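Local coordinates for CDA peptide synthetase I (Streptomyces coelicolor, PDB 5DU9), which is a nonribosomal peptide synthetase, represented here by a condensation domain, a member of the CoA-acyltransferase clan, at residues 322-328 against 439-444; 242-246 against 421-426; 237-241 against 410-414; 250-256 against 400-405. The protein carries 1 engineered substitution. All blocks are in the same frame, centred on the assembly; numbering follows the deposited sequence.

Contact 1 of 4, residues 322-328 against 439-444; sequences GESFARV and PAATVD
Phe-325, chi1 in the t well, lays its ring beside Pro-439, whose CA meets the ring edge near its plane; CD2 of Phe-325 is 4.2 Å from Pro-439 CB. Gly-322 has positive phi (87°, psi -1°), which favours glycine; residues 323-324 are extended and helix 325-341 begins, while 439-440 have helical angles, 441-442 are extended and a 3-10 segment starts at Val-443. Ser-324 and Thr-442 form a single antiparallel bridge, a non-hydrogen-bonded pair with CA atoms 4.1 Å apart. On one flank Val-443 N donates to Glu-323 O (3.0 Å); on the other, Phe-325 N donates to Ala-441 O (3.0 Å). Ser-324 is the N-cap of the helix: in rotamer p, its OG accepts from Arg-327 N at 3.0 Å. The first turn's amides are thus served from two sides, Ala-326 N donating to Pro-439 O at 2.8 Å. Gly-322 N donates to Asp-444 OD2 (3.0 Å). One water links Gly-322 O (2.8 Å) with Thr-442 OG1 (2.7 Å), another Glu-323 O (2.8 Å) with Asp-444 N (2.8 Å). Val-443 CG2 fits against Phe-325 CB (4.2 Å) and Val-328 CG2 (4.1 Å), and helix 267-283 meets this apolar side through Val-270, Ala-273 and Ala-277.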
loop_
_atom_site.group_PDB
_atom_site.type_symbol
_atom_site.label_atom_id
_atom_site.label_comp_id
_atom_site.label_asym_id
_atom_site.label_seq_id
_atom_site.Cartn_x
_atom_site.Cartn_y
_atom_site.Cartn_z
ATOM N N GLY A 322 -9.528 31.243 -7.424
ATOM C CA GLY A 322 -10.942 31.346 -7.736
ATOM C C GLY A 322 -11.580 30.069 -8.247
ATOM O O GLY A 322 -12.777 30.045 -8.522
ATOM N N GLU A 323 -10.792 29.009 -8.380
ATOM C CA GLU A 323 -11.317 27.745 -8.882
ATOM C C GLU A 323 -12.195 27.057 -7.839
ATOM O O GLU A 323 -11.942 27.147 -6.641
ATOM C CB GLU A 323 -10.176 26.816 -9.301
ATOM C CG GLU A 323 -9.476 27.262 -10.574
ATOM C CD GLU A 323 -8.370 26.316 -11.006
ATOM O OE1 GLU A 323 -7.828 25.592 -10.144
ATOM O OE2 GLU A 323 -8.045 26.296 -12.212
ATOM N N SER A 324 -13.229 26.373 -8.314
ATOM C CA SER A 324 -14.094 25.582 -7.446
ATOM C C SER A 324 -13.456 24.241 -7.117
ATOM O O SER A 324 -12.516 23.822 -7.781
ATOM C CB SER A 324 -15.443 25.338 -8.113
ATOM O OG SER A 324 -15.275 24.496 -9.237
ATOM N N PHE A 325 -13.988 23.547 -6.116
ATOM C CA PHE A 325 -13.489 22.216 -5.811
ATOM C C PHE A 325 -13.761 21.290 -6.995
ATOM O O PHE A 325 -12.928 20.462 -7.345
ATOM C CB PHE A 325 -14.118 21.660 -4.532
ATOM C CG PHE A 325 -13.603 20.295 -4.156
ATOM C CD1 PHE A 325 -12.244 20.072 -3.997
ATOM C CD2 PHE A 325 -14.474 19.242 -3.960
ATOM C CE1 PHE A 325 -11.766 18.823 -3.657
ATOM C CE2 PHE A 325 -14.004 17.987 -3.624
ATOM C CZ PHE A 325 -12.646 17.778 -3.468
ATOM N N ALA A 326 -14.916 21.454 -7.629
ATOM C CA ALA A 326 -15.235 20.659 -8.815
ATOM C C ALA A 326 -14.202 20.877 -9.916
ATOM O O ALA A 326 -13.861 19.951 -10.651
ATOM C CB ALA A 326 -16.630 20.995 -9.331
ATOM N N ARG A 327 -13.697 22.099 -10.028
ATOM C CA ARG A 327 -12.675 22.387 -11.027
ATOM C C ARG A 327 -11.367 21.683 -10.689
ATOM O O ARG A 327 -10.657 21.223 -11.579
ATOM C CB ARG A 327 -12.433 23.891 -11.153
ATOM C CG ARG A 327 -11.413 24.260 -12.228
ATOM C CD ARG A 327 -11.927 23.925 -13.627
ATOM N NE ARG A 327 -10.969 24.272 -14.674
ATOM C CZ ARG A 327 -9.977 23.483 -15.080
ATOM N NH1 ARG A 327 -9.791 22.291 -14.524
ATOM N NH2 ARG A 327 -9.162 23.891 -16.041
ATOM N N VAL A 328 -11.037 21.601 -9.404
ATOM C CA VAL A 328 -9.829 20.893 -8.997
ATOM C C VAL A 328 -9.967 19.402 -9.292
ATOM O O VAL A 328 -9.001 18.756 -9.698
ATOM C CB VAL A 328 -9.519 21.110 -7.504
ATOM C CG1 VAL A 328 -8.278 20.325 -7.088
ATOM C CG2 VAL A 328 -9.311 22.595 -7.228
ATOM N N PRO A 439 -19.104 20.893 -3.898
ATOM C CA PRO A 439 -18.018 20.999 -4.875
ATOM C C PRO A 439 -18.040 22.291 -5.696
ATOM O O PRO A 439 -17.018 22.635 -6.285
ATOM C CB PRO A 439 -18.240 19.776 -5.769
ATOM C CG PRO A 439 -18.945 18.797 -4.878
ATOM C CD PRO A 439 -19.872 19.648 -4.071
ATOM N N ALA A 440 -19.168 22.996 -5.720
ATOM C CA ALA A 440 -19.263 24.243 -6.473
ATOM C C ALA A 440 -18.591 25.399 -5.739
ATOM O O ALA A 440 -18.368 26.461 -6.320
ATOM C CB ALA A 440 -20.721 24.580 -6.753
ATOM N N ALA A 441 -18.275 25.197 -4.464
ATOM C CA ALA A 441 -17.668 26.247 -3.658
ATOM C C ALA A 441 -16.265 26.574 -4.150
ATOM O O ALA A 441 -15.547 25.710 -4.638
ATOM C CB ALA A 441 -17.625 25.837 -2.197
ATOM N N THR A 442 -15.890 27.839 -4.008
ATOM C CA THR A 442 -14.567 28.313 -4.377
ATOM C C THR A 442 -13.565 27.888 -3.315
ATOM O O THR A 442 -13.715 28.233 -2.148
ATOM C CB THR A 442 -14.556 29.848 -4.527
ATOM O OG1 THR A 442 -15.591 30.247 -5.437
ATOM C CG2 THR A 442 -13.211 30.340 -5.038
ATOM N N VAL A 443 -12.550 27.134 -3.721
ATOM C CA VAL A 443 -11.584 26.583 -2.777
ATOM C C VAL A 443 -10.915 27.665 -1.921
ATOM O O VAL A 443 -10.752 27.477 -0.716
ATOM C CB VAL A 443 -10.498 25.761 -3.510
ATOM C CG1 VAL A 443 -9.373 25.341 -2.561
ATOM C CG2 VAL A 443 -11.117 24.525 -4.151
ATOM N N ASP A 444 -10.524 28.788 -2.514
ATOM C CA ASP A 444 -9.798 29.789 -1.736
ATOM C C ASP A 444 -10.743 30.654 -0.887
ATOM O O ASP A 444 -10.303 31.629 -0.274
ATOM C CB ASP A 444 -8.911 30.661 -2.651
ATOM C CG ASP A 444 -9.699 31.514 -3.633
ATOM O OD1 ASP A 444 -10.912 31.721 -3.444
ATOM O OD2 ASP A 444 -9.080 32.004 -4.603
HETATM O O HOH W 1 -15.233 28.942 -7.797
HETATM O O HOH W 2 -10.271 28.908 -5.317
#

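Contact 2 of 4, residues 242-246 against 421-426; sequences TVRSL and LTVLQE
Helix 421-426 crosses strand 242-246 at -40°, the two running roughly the same way with axes 8.6 Å apart at closest approach; Arg-244 lies nearest Thr-422 (CA-CA 6.2 Å) and Leu-246 nearest Gln-425 (7.7 Å). Thr-242, Arg-244 and Leu-246 point toward the helix. Leu-421 (m, t) comes first, its CD1 3.3 Å from Thr-242 O and its CB 4.0 Å from Arg-244 CG. Next, Thr-422 OG1 sits at the edge of the Arg-244 guanidinium plane and 3.8 Å from CG of Arg-244, whose NH1 donates back to Val-243 O (2.9 Å). One turn on, Gln-425, with chi1 at 143°, donates from NE2 to Arg-244 O (2.9 Å), while its CD packs 3.4 Å from Leu-246 CB. Glu-426 closes the row, OE1 3.8 Å from Leu-246 CD2. This is helix-on-sheet packing: helix 418-437 lies across strand 242-248, an outermost strand of the four-stranded sheet, and Leu-424 and Gln-425 reach Phe-409 on the neighbouring strand 404-411.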
loop_
_atom_site.group_PDB
_atom_site.type_symbol
_atom_site.label_atom_id
_atom_site.label_comp_id
_atom_site.label_asym_id
_atom_site.label_seq_id
_atom_site.Cartn_x
_atom_site.Cartn_y
_atom_site.Cartn_z
ATOM N N THR A 242 5.940 6.768 11.501
ATOM C CA THR A 242 5.033 6.815 12.631
ATOM C C THR A 242 3.638 6.843 12.041
ATOM O O THR A 242 3.367 7.647 11.152
ATOM C CB THR A 242 5.270 8.047 13.511
ATOM O OG1 THR A 242 6.609 8.018 14.020
ATOM C CG2 THR A 242 4.285 8.082 14.669
ATOM N N VAL A 243 2.763 5.965 12.517
ATOM C CA VAL A 243 1.446 5.802 11.913
ATOM C C VAL A 243 0.356 6.214 12.888
ATOM O O VAL A 243 0.309 5.736 14.025
ATOM C CB VAL A 243 1.211 4.344 11.459
ATOM C CG1 VAL A 243 -0.141 4.201 10.774
ATOM C CG2 VAL A 243 2.325 3.890 10.526
ATOM N N ARG A 244 -0.507 7.123 12.442
ATOM C CA ARG A 244 -1.678 7.505 13.216
ATOM C C ARG A 244 -2.917 7.258 12.377
ATOM O O ARG A 244 -3.005 7.680 11.220
ATOM C CB ARG A 244 -1.593 8.966 13.663
ATOM C CG ARG A 244 -0.552 9.213 14.752
ATOM C CD ARG A 244 -0.900 8.483 16.051
ATOM N NE ARG A 244 0.107 8.688 17.091
ATOM C CZ ARG A 244 1.174 7.913 17.279
ATOM N NH1 ARG A 244 1.397 6.861 16.497
ATOM N NH2 ARG A 244 2.024 8.190 18.260
ATOM N N SER A 245 -3.869 6.555 12.977
ATOM C CA SER A 245 -5.036 6.072 12.255
ATOM C C SER A 245 -6.306 6.707 12.805
ATOM O O SER A 245 -6.479 6.823 14.017
ATOM C CB SER A 245 -5.110 4.546 12.348
ATOM O OG SER A 245 -6.160 4.041 11.545
ATOM N N LEU A 246 -7.185 7.122 11.899
ATOM C CA LEU A 246 -8.448 7.747 12.268
ATOM C C LEU A 246 -9.590 7.016 11.588
ATOM O O LEU A 246 -9.625 6.922 10.367
ATOM C CB LEU A 246 -8.455 9.227 11.878
ATOM C CG LEU A 246 -9.765 9.996 12.061
ATOM C CD1 LEU A 246 -10.207 9.979 13.514
ATOM C CD2 LEU A 246 -9.618 11.421 11.564
ATOM N N LEU A 421 0.769 14.360 13.622
ATOM C CA LEU A 421 0.038 13.621 12.601
ATOM C C LEU A 421 -1.443 13.560 12.947
ATOM O O LEU A 421 -2.293 13.669 12.067
ATOM C CB LEU A 421 0.610 12.208 12.441
ATOM C CG LEU A 421 2.014 12.139 11.833
ATOM C CD1 LEU A 421 2.619 10.757 12.025
ATOM C CD2 LEU A 421 1.980 12.502 10.354
ATOM N N THR A 422 -1.747 13.400 14.231
ATOM C CA THR A 422 -3.131 13.368 14.693
ATOM C C THR A 422 -3.825 14.693 14.383
ATOM O O THR A 422 -4.935 14.714 13.858
ATOM C CB THR A 422 -3.206 13.071 16.207
ATOM O OG1 THR A 422 -2.757 11.732 16.447
ATOM C CG2 THR A 422 -4.632 13.216 16.738
ATOM N N VAL A 423 -3.156 15.797 14.696
ATOM C CA VAL A 423 -3.703 17.124 14.434
ATOM C C VAL A 423 -3.911 17.356 12.937
ATOM O O VAL A 423 -4.971 17.819 12.515
ATOM C CB VAL A 423 -2.783 18.219 15.007
ATOM C CG1 VAL A 423 -3.266 19.599 14.614
ATOM C CG2 VAL A 423 -2.740 18.111 16.513
ATOM N N LEU A 424 -2.897 17.034 12.142
ATOM C CA LEU A 424 -2.942 17.240 10.698
ATOM C C LEU A 424 -4.057 16.439 10.040
ATOM O O LEU A 424 -4.778 16.923 9.164
ATOM C CB LEU A 424 -1.602 16.845 10.082
ATOM C CG LEU A 424 -1.319 17.336 8.668
ATOM C CD1 LEU A 424 -1.130 18.840 8.660
ATOM C CD2 LEU A 424 -0.089 16.636 8.124
ATOM N N GLN A 425 -4.173 15.190 10.464
ATOM C CA GLN A 425 -5.133 14.265 9.893
ATOM C C GLN A 425 -6.572 14.692 10.195
ATOM O O GLN A 425 -7.432 14.617 9.323
ATOM C CB GLN A 425 -4.817 12.859 10.411
ATOM C CG GLN A 425 -5.950 11.935 10.720
ATOM C CD GLN A 425 -5.417 10.665 11.353
ATOM O OE1 GLN A 425 -5.387 10.528 12.575
ATOM N NE2 GLN A 425 -4.944 9.748 10.520
ATOM N N GLU A 426 -6.830 15.170 11.410
ATOM C CA GLU A 426 -8.161 15.668 11.740
ATOM C C GLU A 426 -8.474 16.938 10.946
ATOM O O GLU A 426 -9.589 17.109 10.447
ATOM C CB GLU A 426 -8.283 15.937 13.241
ATOM C CG GLU A 426 -9.661 16.440 13.670
ATOM C CD GLU A 426 -10.789 15.522 13.233
ATOM O OE1 GLU A 426 -10.807 14.350 13.667
ATOM O OE2 GLU A 426 -11.654 15.969 12.450
HETATM O O HOH W 3 -5.196 9.639 14.828
#

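Contact 3 of 4, residues 237-241 against 410-414; sequences RALAP and EGNPQ
This is a mixed contact between a loop and the end of a strand, where the irregular segment 237-241 leading into strand 242-248 passes the end of strand 404-411 and the turn after it. End to end the two segments run 132° apart, with Pro-241 nearest Gly-411 (CA-CA 4.9 Å). Pro-241 places CB 3.5 Å from Glu-410 CB, and its CA makes a CA-H...O contact of 3.3 Å with Gly-411 O. Leu-239, in rotamer m, t, points toward the turn: its CB is 4.0 Å from Pro-413 CD and its CD1 3.6 Å from Gln-414 CD. The turn is an Asx turn, Asn-412 OD1 (chi1 t) accepting from Gln-414 N at 2.8 Å. Asn-412 ND2 approaches Arg-237 O to 3.0 Å and bonds to Thr-390 O outside the contact. One water donates to both Arg-237 O (2.7 Å) and Gln-414 OE1 (3.1 Å). Ser-387 lines the pocket of (2S)-2-amino-N-butyl-propanamide, and that ligand lies about 7 Å from the side chain of Glu-410. Proline and leucine contacts plus a shared water therefore fit the two segments together, while the Glu-410 carboxylate is hydrogen-bonded through OE1 to Ser-387 and Asn-394 and not to the loop.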
loop_
_atom_site.group_PDB
_atom_site.type_symbol
_atom_site.label_atom_id
_atom_site.label_comp_id
_atom_site.label_asym_id
_atom_site.label_seq_id
_atom_site.Cartn_x
_atom_site.Cartn_y
_atom_site.Cartn_z
ATOM N N ARG A 237 15.925 11.074 4.470
ATOM C CA ARG A 237 15.896 9.775 3.810
ATOM C C ARG A 237 14.622 9.015 4.179
ATOM O O ARG A 237 13.936 9.368 5.138
ATOM C CB ARG A 237 17.134 8.958 4.181
ATOM C CG ARG A 237 17.300 8.716 5.672
ATOM C CD ARG A 237 18.592 7.970 5.966
ATOM N NE ARG A 237 19.772 8.720 5.534
ATOM C CZ ARG A 237 20.432 9.594 6.288
ATOM N NH1 ARG A 237 20.043 9.847 7.532
ATOM N NH2 ARG A 237 21.492 10.221 5.795
ATOM N N ALA A 238 14.313 7.975 3.410
ATOM C CA ALA A 238 13.083 7.209 3.605
ATOM C C ALA A 238 13.177 6.332 4.848
ATOM O O ALA A 238 14.086 5.515 4.981
ATOM C CB ALA A 238 12.790 6.364 2.379
ATOM N N LEU A 239 12.221 6.512 5.753
ATOM C CA LEU A 239 12.219 5.826 7.041
ATOM C C LEU A 239 10.861 5.193 7.303
ATOM O O LEU A 239 9.847 5.672 6.811
ATOM C CB LEU A 239 12.547 6.804 8.171
ATOM C CG LEU A 239 13.906 7.508 8.128
ATOM C CD1 LEU A 239 13.971 8.573 9.211
ATOM C CD2 LEU A 239 15.043 6.511 8.281
ATOM N N ALA A 240 10.844 4.133 8.104
ATOM C CA ALA A 240 9.584 3.539 8.534
ATOM C C ALA A 240 8.770 4.620 9.233
ATOM O O ALA A 240 9.306 5.355 10.057
ATOM C CB ALA A 240 9.821 2.357 9.461
ATOM N N PRO A 241 7.481 4.739 8.886
ATOM C CA PRO A 241 6.686 5.850 9.414
ATOM C C PRO A 241 6.163 5.648 10.826
ATOM O O PRO A 241 5.985 4.520 11.292
ATOM C CB PRO A 241 5.512 5.925 8.437
ATOM C CG PRO A 241 5.340 4.519 7.968
ATOM C CD PRO A 241 6.737 3.969 7.872
ATOM N N GLU A 410 0.911 8.374 7.698
ATOM C CA GLU A 410 2.192 7.736 7.950
ATOM C C GLU A 410 3.298 8.755 7.743
ATOM O O GLU A 410 3.627 9.095 6.606
ATOM C CB GLU A 410 2.383 6.537 7.021
ATOM C CG GLU A 410 1.210 5.569 7.008
ATOM C CD GLU A 410 1.458 4.350 6.134
ATOM O OE1 GLU A 410 2.186 4.473 5.129
ATOM O OE2 GLU A 410 0.918 3.267 6.448
ATOM N N GLY A 411 3.857 9.244 8.844
ATOM C CA GLY A 411 4.832 10.318 8.798
ATOM C C GLY A 411 6.251 9.874 9.081
ATOM O O GLY A 411 6.493 9.056 9.971
ATOM N N ASN A 412 7.193 10.419 8.316
ATOM C CA ASN A 412 8.607 10.270 8.619
ATOM C C ASN A 412 8.864 10.808 10.028
ATOM O O ASN A 412 8.520 11.952 10.322
ATOM C CB ASN A 412 9.457 11.009 7.583
ATOM C CG ASN A 412 10.950 10.889 7.852
ATOM O OD1 ASN A 412 11.452 11.355 8.872
ATOM N ND2 ASN A 412 11.667 10.269 6.925
ATOM N N PRO A 413 9.461 9.988 10.911
ATOM C CA PRO A 413 9.572 10.392 12.319
ATOM C C PRO A 413 10.525 11.560 12.572
ATOM O O PRO A 413 10.483 12.141 13.656
ATOM C CB PRO A 413 10.080 9.122 13.008
ATOM C CG PRO A 413 10.751 8.344 11.939
ATOM C CD PRO A 413 9.983 8.629 10.686
ATOM N N GLN A 414 11.368 11.894 11.601
ATOM C CA GLN A 414 12.247 13.055 11.731
ATOM C C GLN A 414 11.526 14.338 11.315
ATOM O O GLN A 414 12.047 15.438 11.500
ATOM C CB GLN A 414 13.514 12.870 10.894
ATOM C CG GLN A 414 14.404 11.729 11.361
ATOM C CD GLN A 414 15.635 11.555 10.495
ATOM O OE1 GLN A 414 15.771 12.192 9.450
ATOM N NE2 GLN A 414 16.544 10.688 10.927
HETATM O O HOH W 4 14.411 11.428 6.751
#

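Contact 4 of 4, residues 250-256 against 400-405; sequences PERTEVL and TPESGL
Two hydrogen-bonded links join helix 250-263 to the turn before strand 404-411. Thr-253, in rotamer p, donates from OG1 to Pro-401 O (2.6 Å), and a water donates to Glu-254 OE2 (2.6 Å) and Glu-402 O (2.7 Å). Glu-254 N bonds to Pro-250 O (2.9 Å) and the helix kinks at 255-256. Residues 401-403 have helical angles; Ser-403 and Gly-404 face Thr-400 as a classic beta bulge, Gly-404 N bonding to Thr-400 O (2.9 Å). The backbone at Gly-404 (phi 100°, psi 164°) calls for glycine, since a CB would jam against Ser-403 O and crowd Pro-250 CD. CA atoms are 4.3 Å apart for Gly-404 and Pro-250, 4.7 Å for Glu-254 and Pro-401. The Pro-250 ring lies on the turn backbone, CG 3.8 Å from Ser-403 C. Leu-256 CB is 4.1 Å from Pro-401 CG, and Leu-405 CD1 3.6 Å from both Thr-253 CG2 and Leu-256 CD1. Leu-256 touches Leu-432 and Ala-436 of helix 418-437; Trp-267 of helix 267-283 packs on Pro-401 and Leu-405.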
loop_
_atom_site.group_PDB
_atom_site.type_symbol
_atom_site.label_atom_id
_atom_site.label_comp_id
_atom_site.label_asym_id
_atom_site.label_seq_id
_atom_site.Cartn_x
_atom_site.Cartn_y
_atom_site.Cartn_z
ATOM N N PRO A 250 -19.612 5.868 8.334
ATOM C CA PRO A 250 -20.362 6.274 7.137
ATOM C C PRO A 250 -21.030 7.649 7.254
ATOM O O PRO A 250 -21.134 8.356 6.251
ATOM C CB PRO A 250 -21.412 5.168 7.000
ATOM C CG PRO A 250 -20.758 3.972 7.594
ATOM C CD PRO A 250 -19.934 4.489 8.741
ATOM N N GLU A 251 -21.465 8.026 8.453
ATOM C CA GLU A 251 -22.083 9.334 8.657
ATOM C C GLU A 251 -21.142 10.463 8.231
ATOM O O GLU A 251 -21.596 11.530 7.807
ATOM C CB GLU A 251 -22.492 9.510 10.124
ATOM C CG GLU A 251 -23.183 10.837 10.440
ATOM C CD GLU A 251 -24.525 10.994 9.741
ATOM O OE1 GLU A 251 -25.109 9.973 9.323
ATOM O OE2 GLU A 251 -24.997 12.143 9.613
ATOM N N ARG A 252 -19.836 10.223 8.337
ATOM C CA ARG A 252 -18.838 11.221 7.961
ATOM C C ARG A 252 -18.352 11.054 6.517
ATOM O O ARG A 252 -17.985 12.038 5.879
ATOM C CB ARG A 252 -17.636 11.167 8.911
ATOM C CG ARG A 252 -17.936 11.632 10.341
ATOM C CD ARG A 252 -16.660 11.909 11.134
ATOM N NE ARG A 252 -15.971 13.115 10.678
ATOM C CZ ARG A 252 -14.787 13.523 11.130
ATOM N NH1 ARG A 252 -14.146 12.823 12.058
ATOM N NH2 ARG A 252 -14.242 14.634 10.656
ATOM N N THR A 253 -18.362 9.823 6.002
ATOM C CA THR A 253 -17.715 9.520 4.720
ATOM C C THR A 253 -18.670 9.459 3.523
ATOM O O THR A 253 -18.233 9.571 2.378
ATOM C CB THR A 253 -16.944 8.175 4.785
ATOM O OG1 THR A 253 -17.852 7.090 5.006
ATOM C CG2 THR A 253 -15.918 8.198 5.908
ATOM N N GLU A 254 -19.961 9.281 3.778
ATOM C CA GLU A 254 -20.939 9.206 2.692
ATOM C C GLU A 254 -20.888 10.425 1.774
ATOM O O GLU A 254 -21.153 10.315 0.576
ATOM C CB GLU A 254 -22.353 9.050 3.260
ATOM C CG GLU A 254 -22.693 7.624 3.666
ATOM C CD GLU A 254 -23.965 7.526 4.495
ATOM O OE1 GLU A 254 -24.600 8.572 4.764
ATOM O OE2 GLU A 254 -24.329 6.394 4.879
ATOM N N VAL A 255 -20.542 11.583 2.333
ATOM C CA VAL A 255 -20.491 12.814 1.550
ATOM C C VAL A 255 -19.491 12.707 0.392
ATOM O O VAL A 255 -19.675 13.338 -0.646
ATOM C CB VAL A 255 -20.141 14.028 2.443
ATOM C CG1 VAL A 255 -18.727 13.913 2.995
ATOM C CG2 VAL A 255 -20.326 15.336 1.680
ATOM N N LEU A 256 -18.447 11.896 0.562
ATOM C CA LEU A 256 -17.472 11.684 -0.503
ATOM C C LEU A 256 -18.118 10.989 -1.695
ATOM O O LEU A 256 -17.811 11.293 -2.848
ATOM C CB LEU A 256 -16.289 10.857 0.003
ATOM C CG LEU A 256 -15.388 11.523 1.040
ATOM C CD1 LEU A 256 -14.385 10.516 1.573
ATOM C CD2 LEU A 256 -14.671 12.725 0.445
ATOM N N THR A 400 -14.685 2.451 2.017
ATOM C CA THR A 400 -15.423 3.137 0.963
ATOM C C THR A 400 -16.288 4.227 1.588
ATOM O O THR A 400 -16.517 4.220 2.796
ATOM C CB THR A 400 -16.333 2.180 0.173
ATOM O OG1 THR A 400 -17.331 1.643 1.048
ATOM C CG2 THR A 400 -15.533 1.044 -0.444
ATOM N N PRO A 401 -16.781 5.167 0.768
ATOM C CA PRO A 401 -17.673 6.187 1.327
ATOM C C PRO A 401 -18.888 5.581 2.037
ATOM O O PRO A 401 -19.310 6.092 3.076
ATOM C CB PRO A 401 -18.089 6.988 0.093
ATOM C CG PRO A 401 -16.882 6.893 -0.814
ATOM C CD PRO A 401 -16.386 5.478 -0.618
ATOM N N GLU A 402 -19.415 4.484 1.499
ATOM C CA GLU A 402 -20.627 3.873 2.034
ATOM C C GLU A 402 -20.376 3.049 3.296
ATOM O O GLU A 402 -21.243 2.976 4.164
ATOM C CB GLU A 402 -21.281 2.982 0.974
ATOM C CG GLU A 402 -21.770 3.733 -0.262
ATOM C CD GLU A 402 -20.648 4.140 -1.213
ATOM O OE1 GLU A 402 -19.529 3.586 -1.122
ATOM O OE2 GLU A 402 -20.892 5.023 -2.060
ATOM N N SER A 403 -19.200 2.430 3.399
ATOM C CA SER A 403 -18.910 1.517 4.507
ATOM C C SER A 403 -18.094 2.179 5.616
ATOM O O SER A 403 -17.943 1.616 6.705
ATOM C CB SER A 403 -18.167 0.280 3.995
ATOM O OG SER A 403 -16.852 0.598 3.560
ATOM N N GLY A 404 -17.577 3.373 5.339
ATOM C CA GLY A 404 -16.723 4.073 6.281
ATOM C C GLY A 404 -15.266 3.891 5.913
ATOM O O GLY A 404 -14.924 3.001 5.131
ATOM N N LEU A 405 -14.408 4.726 6.490
ATOM C CA LEU A 405 -12.998 4.759 6.123
ATOM C C LEU A 405 -12.086 4.672 7.333
ATOM O O LEU A 405 -12.432 5.118 8.423
ATOM C CB LEU A 405 -12.677 6.044 5.358
ATOM C CG LEU A 405 -13.333 6.212 3.991
ATOM C CD1 LEU A 405 -13.218 7.655 3.514
ATOM C CD2 LEU A 405 -12.710 5.269 2.977
HETATM O O HOH W 5 -23.714 3.906 4.514
#

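From the N terminus, the first sides of contacts 3, 2, 4 and 1 follow in that order, through the lead-in loop, strand 242-248, helix 250-263 and the start of helix 325-341. The return begins at 400-405, closing contact 4, whose loop nests inside those of contacts 3 and 2. Residues 410-414 then close contact 3 and 421-426 contact 2, so these two cross; they touch where Thr-242 N probably bonds to Gly-411 O (2.8 Å). A long, weak ion pair between Arg-252 and Glu-426 joins contacts 2 and 4. Contact 1, closed last by 439-444, crosses all three without touching them, its nearest atoms about 7 Å from contact 4, and ties the chain's C-terminal end to helix 325-341.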